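Local coordinates for protein adenosine kinase (Trypanosoma brucei brucei, PDB 4N09) that probably transfers a phosphate group from ATP to adenosine, giving AMP in the purine salvage pathway, at residues I222-H227 against V264-D269; S170-T175 against P202-F207. All coordinates share one frame; numbering follows the deposited sequence.

Overall arrangement
Following the chain from the N terminus, interaction 2 comes first. Residues 170-175 leave strand 166-169, and the chain runs through helix 178-190 and strand 194-198 before helix 202-207 closes the loop. Interaction 1 opens later. Residues 222-227 finish strand 221-225 and begin helix 226-236, and the loop closes at strand 263-268 after helix 243-252. The two loops are in series and neither nest nor cross. The centres of interactions 1 and 2 are about 15 Å apart. Strands 166-169, 194-198, 221-225 and 263-268 stand side by side and parallel in the large sheet. Interaction 2 borders the adenosine pocket, while interaction 1 holds part of the ADP site.

Interaction 1: I222-H227 against V264-D269; sequences IVANRH and VVFTRD. With ADP (adenosine-5'-diphosphate), chain F.
Two adjacent parallel strands of the large sheet of the PfkB kinase fold meet here, and their C-terminal ends help hold ADP. Val265 N donates to Ile222 O, and Ala224 N donates to Val265 O. Thr267 N then donates to Ala224 O at 2.8 Å. Ala224 CB also packs obliquely on the Phe266 ring, 3.7 Å from CD1.

Beyond these bonds the chains turn to the nucleotide. Asn225 ND2 donates to ADP O1B (3.1 Å). With chi1 at 68° the Asn225 amide folds over its own backbone, and from this N-cap position OD1 caps Glu228 N in the following helix. This is consistent with the amide being held with ND2 toward the phosphate. ADP O2A is gripped twice, by Thr267 OG1 at 2.8 Å and by Asp269 N at 3.0 Å.

Just past the strand ends a salt bridge joins the two segments. Arg226 NH2 reaches Asp269 OD1 (2.9 Å), which lies near the guanidinium plane. The nitrogen meets that oxygen from above the carboxylate, 40° out of its plane. Glu271 OE2 is a second acidic partner of NH2, so two carboxylates probably offset the arginine charge. Arg268 CB lies over one face of the Arg226 guanidinium, while Arg268 NE bonds Ser272 O.

Gln291 and Gly301 also bond ADP. Helix 243-252 packs on Val264 and Phe266. Helix 300-312 packs on Val223, Val265 and Thr267, and antiparallel strand 271-277 flanks strand 263-268.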
loop_
_atom_site.group_PDB
_atom_site.type_symbol
_atom_site.label_atom_id
_atom_site.label_comp_id
_atom_site.label_asym_id
_atom_site.label_seq_id
_atom_site.Cartn_x
_atom_site.Cartn_y
_atom_site.Cartn_z
ATOM N N ILE A 222 -4.907 7.700 -8.480
ATOM C CA ILE A 222 -5.354 7.576 -7.114
ATOM C C ILE A 222 -6.085 6.275 -6.946
ATOM O O ILE A 222 -7.060 6.016 -7.635
ATOM C CB ILE A 222 -6.341 8.680 -6.752
ATOM C CG1 ILE A 222 -5.678 10.034 -6.868
ATOM C CG2 ILE A 222 -6.850 8.488 -5.340
ATOM C CD1 ILE A 222 -6.702 11.154 -6.863
ATOM N N VAL A 223 -5.660 5.492 -5.966
ATOM C CA VAL A 223 -6.248 4.188 -5.724
ATOM C C VAL A 223 -6.804 4.105 -4.320
ATOM O O VAL A 223 -6.199 4.594 -3.386
ATOM C CB VAL A 223 -5.205 3.092 -5.866
ATOM C CG1 VAL A 223 -5.883 1.740 -5.712
ATOM C CG2 VAL A 223 -4.542 3.181 -7.218
ATOM N N ALA A 224 -7.955 3.479 -4.179
ATOM C CA ALA A 224 -8.542 3.286 -2.878
ATOM C C ALA A 224 -9.577 2.207 -2.892
ATOM O O ALA A 224 -9.935 1.721 -3.943
ATOM C CB ALA A 224 -9.184 4.581 -2.400
ATOM N N ASN A 225 -10.071 1.853 -1.714
ATOM C CA ASN A 225 -11.253 0.976 -1.595
ATOM C C ASN A 225 -12.544 1.764 -1.327
ATOM O O ASN A 225 -12.535 2.996 -1.229
ATOM C CB ASN A 225 -11.034 -0.089 -0.518
ATOM C CG ASN A 225 -10.970 0.501 0.872
ATOM O OD1 ASN A 225 -11.583 1.527 1.166
ATOM N ND2 ASN A 225 -10.253 -0.151 1.735
ATOM N N ARG A 226 -13.658 1.033 -1.246
ATOM C CA ARG A 226 -15.006 1.588 -1.029
ATOM C C ARG A 226 -15.093 2.529 0.190
ATOM O O ARG A 226 -15.523 3.666 0.062
ATOM C CB ARG A 226 -15.935 0.417 -0.841
ATOM C CG ARG A 226 -17.409 0.698 -0.965
ATOM C CD ARG A 226 -18.193 -0.324 -0.130
ATOM N NE ARG A 226 -17.968 -1.714 -0.533
ATOM C CZ ARG A 226 -18.625 -2.343 -1.504
ATOM N NH1 ARG A 226 -19.573 -1.729 -2.227
ATOM N NH2 ARG A 226 -18.319 -3.611 -1.768
ATOM N N HIS A 227 -14.606 2.091 1.343
ATOM C CA HIS A 227 -14.715 2.888 2.552
ATOM C C HIS A 227 -13.890 4.166 2.457
ATOM O O HIS A 227 -14.352 5.247 2.808
ATOM C CB HIS A 227 -14.320 2.053 3.781
ATOM C CG HIS A 227 -15.004 0.716 3.834
ATOM N ND1 HIS A 227 -16.243 0.525 4.407
ATOM C CD2 HIS A 227 -14.646 -0.484 3.309
ATOM C CE1 HIS A 227 -16.611 -0.735 4.251
ATOM N NE2 HIS A 227 -15.660 -1.369 3.588
ATOM N N VAL A 264 -8.541 7.264 -11.615
ATOM C CA VAL A 264 -8.995 6.920 -10.275
ATOM C C VAL A 264 -9.491 5.485 -10.266
ATOM O O VAL A 264 -10.340 5.110 -11.061
ATOM C CB VAL A 264 -10.101 7.899 -9.805
ATOM C CG1 VAL A 264 -10.642 7.518 -8.431
ATOM C CG2 VAL A 264 -9.561 9.313 -9.754
ATOM N N VAL A 265 -8.989 4.713 -9.311
ATOM C CA VAL A 265 -9.306 3.300 -9.187
ATOM C C VAL A 265 -9.827 3.005 -7.768
ATOM O O VAL A 265 -9.101 3.151 -6.798
ATOM C CB VAL A 265 -8.056 2.462 -9.440
ATOM C CG1 VAL A 265 -8.385 0.984 -9.445
ATOM C CG2 VAL A 265 -7.452 2.829 -10.764
ATOM N N PHE A 266 -11.082 2.595 -7.670
ATOM C CA PHE A 266 -11.673 2.268 -6.409
ATOM C C PHE A 266 -12.090 0.815 -6.443
ATOM O O PHE A 266 -12.962 0.439 -7.237
ATOM C CB PHE A 266 -12.925 3.115 -6.161
ATOM C CG PHE A 266 -12.667 4.570 -5.887
ATOM C CD1 PHE A 266 -11.486 4.994 -5.290
ATOM C CD2 PHE A 266 -13.652 5.521 -6.179
ATOM C CE1 PHE A 266 -11.276 6.335 -5.013
ATOM C CE2 PHE A 266 -13.438 6.869 -5.914
ATOM C CZ PHE A 266 -12.248 7.275 -5.316
ATOM N N THR A 267 -11.494 0.005 -5.573
ATOM C CA THR A 267 -11.896 -1.378 -5.448
ATOM C C THR A 267 -13.121 -1.490 -4.536
ATOM O O THR A 267 -13.449 -0.549 -3.820
ATOM C CB THR A 267 -10.772 -2.258 -4.895
ATOM O OG1 THR A 267 -10.329 -1.747 -3.633
ATOM C CG2 THR A 267 -9.622 -2.300 -5.870
ATOM N N ARG A 268 -13.795 -2.638 -4.593
ATOM C CA ARG A 268 -15.051 -2.847 -3.881
ATOM C C ARG A 268 -15.232 -4.296 -3.518
ATOM O O ARG A 268 -16.277 -4.878 -3.766
ATOM C CB ARG A 268 -16.221 -2.419 -4.763
ATOM C CG ARG A 268 -16.205 -0.935 -5.101
ATOM C CD ARG A 268 -17.556 -0.455 -5.579
ATOM N NE ARG A 268 -17.857 -0.945 -6.909
ATOM C CZ ARG A 268 -18.925 -0.594 -7.610
ATOM N NH1 ARG A 268 -19.806 0.239 -7.094
ATOM N NH2 ARG A 268 -19.101 -1.071 -8.837
ATOM N N ASP A 269 -14.196 -4.888 -2.955
ATOM C CA ASP A 269 -14.199 -6.306 -2.586
ATOM C C ASP A 269 -14.885 -7.195 -3.648
ATOM O O ASP A 269 -14.359 -7.318 -4.740
ATOM C CB ASP A 269 -14.696 -6.547 -1.130
ATOM C CG ASP A 269 -16.049 -5.901 -0.824
ATOM O OD1 ASP A 269 -16.077 -4.712 -0.378
ATOM O OD2 ASP A 269 -17.084 -6.601 -1.018
HETATM P PB ADP F . -8.972 -3.765 0.765
HETATM O O1B ADP F . -8.346 -2.366 0.623
HETATM O O2B ADP F . -8.019 -4.887 1.176
HETATM O O3B ADP F . -10.271 -3.840 1.557
HETATM P PA ADP F . -10.746 -4.690 -1.282
HETATM O O1A ADP F . -11.328 -5.422 -0.072
HETATM O O2A ADP F . -11.591 -3.698 -2.082
HETATM O O3A ADP F . -9.376 -4.000 -0.794
HETATM O "O5'" ADP F . -10.242 -5.839 -2.299
HETATM C "C5'" ADP F . -9.200 -5.654 -3.229
HETATM C "C4'" ADP F . -9.449 -6.689 -4.270
HETATM O "O4'" ADP F . -9.278 -7.964 -3.675
HETATM C "C3'" ADP F . -10.865 -6.641 -4.837
HETATM O "O3'" ADP F . -10.996 -5.698 -5.908
HETATM C "C2'" ADP F . -11.025 -8.080 -5.252
HETATM O "O2'" ADP F . -10.380 -8.288 -6.477
HETATM C "C1'" ADP F . -10.235 -8.864 -4.232
HETATM N N9 ADP F . -11.140 -9.358 -3.152
HETATM C C8 ADP F . -11.265 -8.789 -1.943
HETATM N N7 ADP F . -12.152 -9.474 -1.203
HETATM C C5 ADP F . -12.600 -10.498 -1.931
HETATM C C6 ADP F . -13.544 -11.602 -1.728
HETATM N N6 ADP F . -14.177 -11.726 -0.547
HETATM N N1 ADP F . -13.761 -12.470 -2.743
HETATM C C2 ADP F . -13.123 -12.348 -3.913
HETATM N N3 ADP F . -12.244 -11.368 -4.131
HETATM C C4 ADP F . -11.943 -10.426 -3.209
#

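Interaction 2: S170-T175 against P202-F207; sequences SGFTLT and PFIMQF. With ADN (adenosine), chain E.
Ser170 O takes two bonds from Thr173, from OG1 at 2.8 Å and from N at 3.1 Å, and so starts the 3-10 turn that lays Gly171, Phe172, Leu174 and Thr175 against Ile204 and Phe203. The next carbonyl continues the turn, with Leu174 N donating to Gly171 O at 2.9 Å. The same Gly171 O also meets the methyl end of Ile204, CD1, at 3.7 Å.

Ile204 points into the turn and touches Gly171, Leu174 and Thr175. Its CD1 meets Thr175 CG2 at 3.7 Å, the two side chains crossing at about a right angle. The other branch of Ile204, CG2, meets Leu174 CD1 at 4.0 Å.

The two segments follow neighbouring parallel strands, 166-169 and 194-198, at their C-terminal ends. In this alpha/beta fold of the ribokinase clan that end of the sheet bears the substrate sites. Phe172 brings the contact to adenosine. One face of its ring lies against the adenine, whose C6 stands 3.4 Å above the ring plane, offset toward the rim. The ring and adenine planes are nearly parallel. Phe203 CE2 meets the same ring at its edge, 4.1 Å from Phe172 CE1. At chi1 80° the Phe203 ring folds back over its own backbone and swings toward the 3-10 segment. There Thr175 CG2 touches its edge near CE1.

Ser200 OG accepts a bond from Phe172 N. Asn16, another adenosine-binding residue, lies close to the Phe172 side chain. Behind the contact, Leu212 of helix 209-215 touches Leu174, and Phe208 touches Thr175.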
loop_
_atom_site.group_PDB
_atom_site.type_symbol
_atom_site.label_atom_id
_atom_site.label_comp_id
_atom_site.label_asym_id
_atom_site.label_seq_id
_atom_site.Cartn_x
_atom_site.Cartn_y
_atom_site.Cartn_z
ATOM N N SER A 170 2.383 4.962 -0.476
ATOM C CA SER A 170 1.150 4.672 0.222
ATOM C C SER A 170 0.702 5.945 0.925
ATOM O O SER A 170 1.510 6.805 1.255
ATOM C CB SER A 170 1.349 3.541 1.230
ATOM O OG SER A 170 1.993 4.042 2.376
ATOM N N GLY A 171 -0.596 6.053 1.161
ATOM C CA GLY A 171 -1.139 7.183 1.906
ATOM C C GLY A 171 -0.587 7.251 3.310
ATOM O O GLY A 171 -0.432 8.322 3.863
ATOM N N PHE A 172 -0.307 6.084 3.871
ATOM C CA PHE A 172 0.302 5.984 5.154
ATOM C C PHE A 172 1.576 6.805 5.326
ATOM O O PHE A 172 1.936 7.124 6.463
ATOM C CB PHE A 172 0.663 4.519 5.439
ATOM C CG PHE A 172 -0.512 3.636 5.769
ATOM C CD1 PHE A 172 -1.452 4.015 6.713
ATOM C CD2 PHE A 172 -0.626 2.389 5.180
ATOM C CE1 PHE A 172 -2.509 3.190 7.020
ATOM C CE2 PHE A 172 -1.684 1.549 5.488
ATOM C CZ PHE A 172 -2.626 1.946 6.417
ATOM N N THR A 173 2.295 7.089 4.243
ATOM C CA THR A 173 3.522 7.907 4.340
ATOM C C THR A 173 3.213 9.335 4.697
ATOM O O THR A 173 4.097 10.065 5.088
ATOM C CB THR A 173 4.301 8.012 3.019
ATOM O OG1 THR A 173 3.480 8.625 2.010
ATOM C CG2 THR A 173 4.743 6.669 2.544
ATOM N N LEU A 174 1.972 9.756 4.534
ATOM C CA LEU A 174 1.620 11.126 4.837
ATOM C C LEU A 174 1.673 11.437 6.332
ATOM O O LEU A 174 1.687 12.607 6.694
ATOM C CB LEU A 174 0.231 11.460 4.311
ATOM C CG LEU A 174 0.098 11.383 2.797
ATOM C CD1 LEU A 174 -1.354 11.511 2.391
ATOM C CD2 LEU A 174 0.899 12.451 2.092
ATOM N N THR A 175 1.695 10.423 7.191
ATOM C CA THR A 175 1.764 10.689 8.625
ATOM C C THR A 175 3.180 10.921 9.062
ATOM O O THR A 175 3.421 11.353 10.181
ATOM C CB THR A 175 1.157 9.564 9.490
ATOM O OG1 THR A 175 2.054 8.446 9.587
ATOM C CG2 THR A 175 -0.193 9.109 8.924
ATOM N N PRO A 202 -9.200 5.421 6.188
ATOM C CA PRO A 202 -10.067 6.556 6.449
ATOM C C PRO A 202 -9.410 7.596 7.310
ATOM O O PRO A 202 -9.631 8.782 7.100
ATOM C CB PRO A 202 -11.220 5.926 7.198
ATOM C CG PRO A 202 -11.329 4.579 6.585
ATOM C CD PRO A 202 -9.900 4.151 6.424
ATOM N N PHE A 203 -8.585 7.185 8.272
ATOM C CA PHE A 203 -8.030 8.177 9.181
ATOM C C PHE A 203 -7.110 9.181 8.475
ATOM O O PHE A 203 -6.947 10.293 8.936
ATOM C CB PHE A 203 -7.376 7.531 10.404
ATOM C CG PHE A 203 -6.004 7.005 10.183
ATOM C CD1 PHE A 203 -4.909 7.847 10.149
ATOM C CD2 PHE A 203 -5.800 5.648 10.111
ATOM C CE1 PHE A 203 -3.634 7.344 10.008
ATOM C CE2 PHE A 203 -4.529 5.131 9.959
ATOM C CZ PHE A 203 -3.439 5.983 9.906
ATOM N N ILE A 204 -6.526 8.779 7.357
ATOM C CA ILE A 204 -5.703 9.678 6.558
ATOM C C ILE A 204 -6.521 10.880 6.097
ATOM O O ILE A 204 -6.064 12.004 6.215
ATOM C CB ILE A 204 -5.119 8.972 5.314
ATOM C CG1 ILE A 204 -4.154 7.835 5.707
ATOM C CG2 ILE A 204 -4.407 9.969 4.417
ATOM C CD1 ILE A 204 -2.973 8.244 6.569
ATOM N N MET A 205 -7.732 10.631 5.610
ATOM C CA MET A 205 -8.639 11.697 5.223
ATOM C C MET A 205 -9.104 12.527 6.402
ATOM O O MET A 205 -9.312 13.716 6.272
ATOM C CB MET A 205 -9.872 11.136 4.527
ATOM C CG MET A 205 -9.723 10.962 3.032
ATOM S SD MET A 205 -8.489 9.731 2.582
ATOM C CE MET A 205 -9.347 8.212 3.022
ATOM N N GLN A 206 -9.308 11.895 7.548
ATOM C CA GLN A 206 -9.827 12.609 8.713
ATOM C C GLN A 206 -8.764 13.470 9.356
ATOM O O GLN A 206 -9.029 14.603 9.680
ATOM C CB GLN A 206 -10.376 11.638 9.756
ATOM C CG GLN A 206 -11.515 10.797 9.234
ATOM C CD GLN A 206 -11.769 9.541 10.045
ATOM O OE1 GLN A 206 -11.046 9.203 10.979
ATOM N NE2 GLN A 206 -12.793 8.815 9.650
ATOM N N PHE A 207 -7.564 12.939 9.534
ATOM C CA PHE A 207 -6.543 13.646 10.302
ATOM C C PHE A 207 -5.330 14.133 9.528
ATOM O O PHE A 207 -4.463 14.771 10.100
ATOM C CB PHE A 207 -6.085 12.759 11.453
ATOM C CG PHE A 207 -7.216 12.306 12.313
ATOM C CD1 PHE A 207 -7.762 13.159 13.250
ATOM C CD2 PHE A 207 -7.765 11.049 12.155
ATOM C CE1 PHE A 207 -8.829 12.762 14.040
ATOM C CE2 PHE A 207 -8.828 10.644 12.932
ATOM C CZ PHE A 207 -9.368 11.503 13.877
HETATM O "O5'" ADN E . -2.457 -4.111 4.336
HETATM C "C5'" ADN E . -2.162 -4.468 5.686
HETATM C "C4'" ADN E . -0.776 -3.996 6.043
HETATM O "O4'" ADN E . -0.877 -2.668 6.520
HETATM C "C3'" ADN E . -0.111 -4.749 7.164
HETATM O "O3'" ADN E . 0.844 -5.576 6.522
HETATM C "C2'" ADN E . 0.537 -3.684 8.044
HETATM O "O2'" ADN E . 1.945 -3.874 8.362
HETATM C "C1'" ADN E . 0.340 -2.438 7.209
HETATM N N9 ADN E . 0.135 -1.176 7.910
HETATM C C8 ADN E . -0.858 -0.912 8.776
HETATM N N7 ADN E . -0.826 0.364 9.225
HETATM C C5 ADN E . 0.228 0.895 8.587
HETATM C C6 ADN E . 0.840 2.207 8.600
HETATM N N6 ADN E . 0.319 3.175 9.358
HETATM N N1 ADN E . 1.903 2.362 7.805
HETATM C C2 ADN E . 2.405 1.373 7.022
HETATM N N3 ADN E . 1.896 0.143 6.966
HETATM C C4 ADN E . 0.837 -0.110 7.711
#